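Local atomic coordinates of putative dienelactone hydrolase (Klebsiella pneumoniae subsp. pneumoniae MGH 78578, PDB entry 3F67), a protein that probably acts as an ester-cleaving hydrolase of the dienelactone hydrolase family, with an alpha/beta-hydrolase fold. Residues 17-22 with 67-72. Residues are numbered along the deposited sequence; the frame is centred on the assembly and turned at random.
Sequences NMPAYH and LYFRQG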
ATOM      1  N   ASN A  17      16.067  11.774   6.397  1.00 24.15           N
ATOM      2  CA  ASN A  17      15.422  12.181   5.162  1.00 22.68           C
ATOM      3  C   ASN A  17      15.139  10.971   4.294  1.00 20.28           C
ATOM      4  O   ASN A  17      16.043  10.352   3.728  1.00 18.85           O
ATOM      5  CB  ASN A  17      16.306  13.172   4.412  1.00 24.21           C
ATOM      6  CG  ASN A  17      16.534  14.427   5.207  1.00 28.06           C
ATOM      7  OD1 ASN A  17      15.576  15.136   5.531  1.00 31.95           O
ATOM      8  ND2 ASN A  17      17.803  14.700   5.554  1.00 31.44           N
HETATM    9  N   MSE A  18      13.863  10.649   4.173  1.00 17.79           N
HETATM   10  CA  MSE A  18      13.427   9.477   3.417  1.00 16.81           C
HETATM   11  C   MSE A  18      13.102   9.867   1.978  1.00 17.19           C
HETATM   12  O   MSE A  18      12.264  10.756   1.750  1.00 17.21           O
HETATM   13  CB  MSE A  18      12.153   8.918   4.056  1.00 17.34           C
HETATM   14  CG  MSE A  18      11.603   7.684   3.274  1.00 16.14           C
HETATM   15 SE   MSE A  18      10.243   6.826   4.396  0.90 16.66          SE
HETATM   16  CE  MSE A  18       9.053   8.360   4.568  1.00 17.11           C
ATOM     17  N   PRO A  19      13.773   9.246   0.996  1.00 16.67           N
ATOM     18  CA  PRO A  19      13.444   9.556  -0.400  1.00 15.84           C
ATOM     19  C   PRO A  19      12.017   9.163  -0.697  1.00 15.40           C
ATOM     20  O   PRO A  19      11.508   8.188  -0.130  1.00 14.62           O
ATOM     21  CB  PRO A  19      14.372   8.619  -1.216  1.00 17.39           C
ATOM     22  CG  PRO A  19      15.459   8.282  -0.260  1.00 17.46           C
ATOM     23  CD  PRO A  19      14.829   8.237   1.096  1.00 16.69           C
ATOM     24  N   ALA A  20      11.399   9.910  -1.602  1.00 15.13           N
ATOM     25  CA  ALA A  20      10.037   9.564  -2.061  1.00 15.20           C
ATOM     26  C   ALA A  20       9.800  10.107  -3.436  1.00 17.01           C
ATOM     27  O   ALA A  20      10.356  11.142  -3.806  1.00 18.51           O
ATOM     28  CB  ALA A  20       8.982  10.099  -1.108  1.00 15.89           C
ATOM     29  N   TYR A  21       8.929   9.431  -4.167  1.00 15.20           N
ATOM     30  CA  TYR A  21       8.519   9.921  -5.485  1.00 15.97           C
ATOM     31  C   TYR A  21       7.106  10.462  -5.312  1.00 15.52           C
ATOM     32  O   TYR A  21       6.329   9.907  -4.530  1.00 14.74           O
ATOM     33  CB  TYR A  21       8.481   8.728  -6.447  1.00 14.24           C
ATOM     34  CG  TYR A  21       8.114   9.102  -7.887  1.00 15.11           C
ATOM     35  CD1 TYR A  21       9.047   9.721  -8.725  1.00 17.53           C
ATOM     36  CD2 TYR A  21       6.859   8.797  -8.391  1.00 14.40           C
ATOM     37  CE1 TYR A  21       8.697  10.067 -10.056  1.00 18.45           C
ATOM     38  CE2 TYR A  21       6.512   9.097  -9.697  1.00 16.72           C
ATOM     39  CZ  TYR A  21       7.437   9.737 -10.519  1.00 17.55           C
ATOM     40  OH  TYR A  21       7.096  10.049 -11.813  1.00 19.17           O
ATOM     41  N   HIS A  22       6.770  11.527  -6.018  1.00 14.92           N
ATOM     42  CA  HIS A  22       5.396  12.049  -5.948  1.00 16.29           C
ATOM     43  C   HIS A  22       4.903  12.510  -7.300  1.00 16.00           C
ATOM     44  O   HIS A  22       5.699  12.951  -8.141  1.00 17.76           O
ATOM     45  CB  HIS A  22       5.252  13.182  -4.883  1.00 16.42           C
ATOM     46  CG  HIS A  22       6.103  14.387  -5.163  1.00 18.56           C
ATOM     47  ND1 HIS A  22       5.621  15.528  -5.770  1.00 23.31           N
ATOM     48  CD2 HIS A  22       7.419  14.613  -4.931  1.00 22.89           C
ATOM     49  CE1 HIS A  22       6.611  16.394  -5.927  1.00 25.49           C
ATOM     50  NE2 HIS A  22       7.709  15.873  -5.407  1.00 24.98           N
ATOM     51  N   LEU A  67      10.592   3.090   1.761  1.00 14.05           N
ATOM     52  CA  LEU A  67      10.482   2.692   3.193  1.00 14.44           C
ATOM     53  C   LEU A  67      11.689   1.927   3.744  1.00 14.02           C
ATOM     54  O   LEU A  67      11.907   1.910   4.967  1.00 15.00           O
ATOM     55  CB  LEU A  67       9.185   1.893   3.422  1.00 13.25           C
ATOM     56  CG  LEU A  67       7.959   2.793   3.202  1.00 13.10           C
ATOM     57  CD1 LEU A  67       6.682   1.983   2.973  1.00 16.19           C
ATOM     58  CD2 LEU A  67       7.755   3.644   4.448  1.00 12.25           C
ATOM     59  N   TYR A  68      12.480   1.303   2.863  1.00 14.56           N
ATOM     60  CA  TYR A  68      13.598   0.469   3.355  1.00 13.65           C
ATOM     61  C   TYR A  68      14.891   1.274   3.545  1.00 15.13           C
ATOM     62  O   TYR A  68      15.911   0.686   3.901  1.00 15.16           O
ATOM     63  CB  TYR A  68      13.890  -0.701   2.385  1.00 15.03           C
ATOM     64  CG  TYR A  68      12.755  -1.727   2.203  1.00 15.06           C
ATOM     65  CD1 TYR A  68      11.613  -1.710   3.030  1.00 15.84           C
ATOM     66  CD2 TYR A  68      12.867  -2.719   1.223  1.00 16.82           C
ATOM     67  CE1 TYR A  68      10.578  -2.687   2.864  1.00 16.24           C
ATOM     68  CE2 TYR A  68      11.859  -3.691   1.032  1.00 15.56           C
ATOM     69  CZ  TYR A  68      10.734  -3.668   1.854  1.00 18.10           C
ATOM     70  OH  TYR A  68       9.749  -4.601   1.649  1.00 15.70           O
ATOM     71  N   PHE A  69      14.857   2.601   3.333  1.00 13.59           N
ATOM     72  CA  PHE A  69      16.121   3.380   3.132  1.00 15.53           C
ATOM     73  C   PHE A  69      17.175   3.248   4.243  1.00 15.39           C
ATOM     74  O   PHE A  69      18.381   3.302   3.973  1.00 15.60           O
ATOM     75  CB  PHE A  69      15.839   4.875   2.790  1.00 15.71           C
ATOM     76  CG  PHE A  69      15.457   5.720   3.985  1.00 17.27           C
ATOM     77  CD1 PHE A  69      16.359   6.645   4.514  1.00 17.72           C
ATOM     78  CD2 PHE A  69      14.211   5.574   4.603  1.00 16.22           C
ATOM     79  CE1 PHE A  69      15.998   7.434   5.653  1.00 17.41           C
ATOM     80  CE2 PHE A  69      13.844   6.333   5.705  1.00 17.59           C
ATOM     81  CZ  PHE A  69      14.738   7.269   6.241  1.00 18.19           C
ATOM     82  N   ARG A  70      16.732   3.051   5.479  1.00 15.60           N
ATOM     83  CA  ARG A  70      17.664   2.972   6.616  1.00 15.38           C
ATOM     84  C   ARG A  70      18.351   1.621   6.670  1.00 15.96           C
ATOM     85  O   ARG A  70      19.460   1.516   7.194  1.00 16.72           O
ATOM     86  CB  ARG A  70      16.928   3.134   7.940  1.00 15.75           C
ATOM     87  CG  ARG A  70      16.250   4.508   8.115  1.00 15.59           C
ATOM     88  CD  ARG A  70      15.605   4.577   9.497  1.00 15.23           C
ATOM     89  NE  ARG A  70      14.739   5.766   9.638  1.00 17.44           N
ATOM     90  CZ  ARG A  70      13.469   5.773   9.204  1.00 18.46           C
ATOM     91  NH1 ARG A  70      12.991   4.712   8.577  1.00 15.87           N
ATOM     92  NH2 ARG A  70      12.693   6.825   9.366  1.00 18.82           N
ATOM     93  N   GLN A  71      17.658   0.587   6.201  1.00 14.77           N
ATOM     94  CA  GLN A  71      18.128  -0.802   6.312  1.00 15.64           C
ATOM     95  C   GLN A  71      18.929  -1.221   5.078  1.00 15.61           C
ATOM     96  O   GLN A  71      19.861  -1.980   5.201  1.00 16.89           O
ATOM     97  CB  GLN A  71      16.941  -1.771   6.534  1.00 15.59           C
ATOM     98  CG  GLN A  71      16.361  -1.810   7.993  1.00 17.33           C
ATOM     99  CD  GLN A  71      15.516  -0.580   8.361  1.00 17.85           C
ATOM    100  OE1 GLN A  71      14.768  -0.060   7.538  1.00 17.76           O
ATOM    101  NE2 GLN A  71      15.677  -0.090   9.606  1.00 16.68           N
ATOM    102  N   GLY A  72      18.563  -0.749   3.892  1.00 15.90           N
ATOM    103  CA  GLY A  72      19.324  -1.134   2.693  1.00 15.37           C
ATOM    104  C   GLY A  72      18.591  -0.867   1.403  1.00 16.24           C
ATOM    105  O   GLY A  72      17.508  -0.290   1.399  1.00 17.95           O
TER
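The ring of Phe69 lies between the backbone of Met18 on one face and the side chain of Arg70 on the other. Met18 CA sits over the ring centre, 3.8 Å from the centroid and 11° off the normal, a CH-pi contact. On the same face Met18 CB comes to 3.5 Å from Phe69 CE2. Over the opposite face lies Arg70 CG, displaced toward the rim, and the extended chain runs on until Phe69 CZ lies 3.5 Å above the plane of its guanidinium. Two neighbours approach obliquely: the carbonyl Asn17 O, 3.5 Å from Phe69 CE1, and Pro19 CD, 3.9 Å from Phe69 CG. Phe69 directs its side chain at the strand from the crowded first-torsion position, with CG between backbone N and carbonyl carbon (chi1 78°). In the alpha/beta-hydrolase fold of this chain, residues 17-22 belong to strand 16-25, next to the edge strand 4-13, and residues 67-72 lie in the loop that leaves its other neighbour, strand 61-65; Phe69 thus packs this loop back onto the strand. Met18, present as selenomethionine, has CG anti to its backbone N (chi1 178°) and crosses the Phe69 side chain at about a right angle. The bend at chi3 turns its methyl end away, while SE makes an oblique Met-aromatic contact 4.9 Å from the Phe69 ring centroid. The same SE lies 4.0 Å from Leu67 CD2, the two side chains running alongside each other in the same direction toward helix 93-108. That helix supplies Asp99, which salt-bridges Arg70 NH2, while Arg70 NE pairs with Glu16; together they hold the guanidinium against the ring at Phe69 CZ. Within the loop, Tyr68 O accepts from both Gln71 N and Gly72 N, closing the turn that holds Phe69 and Arg70.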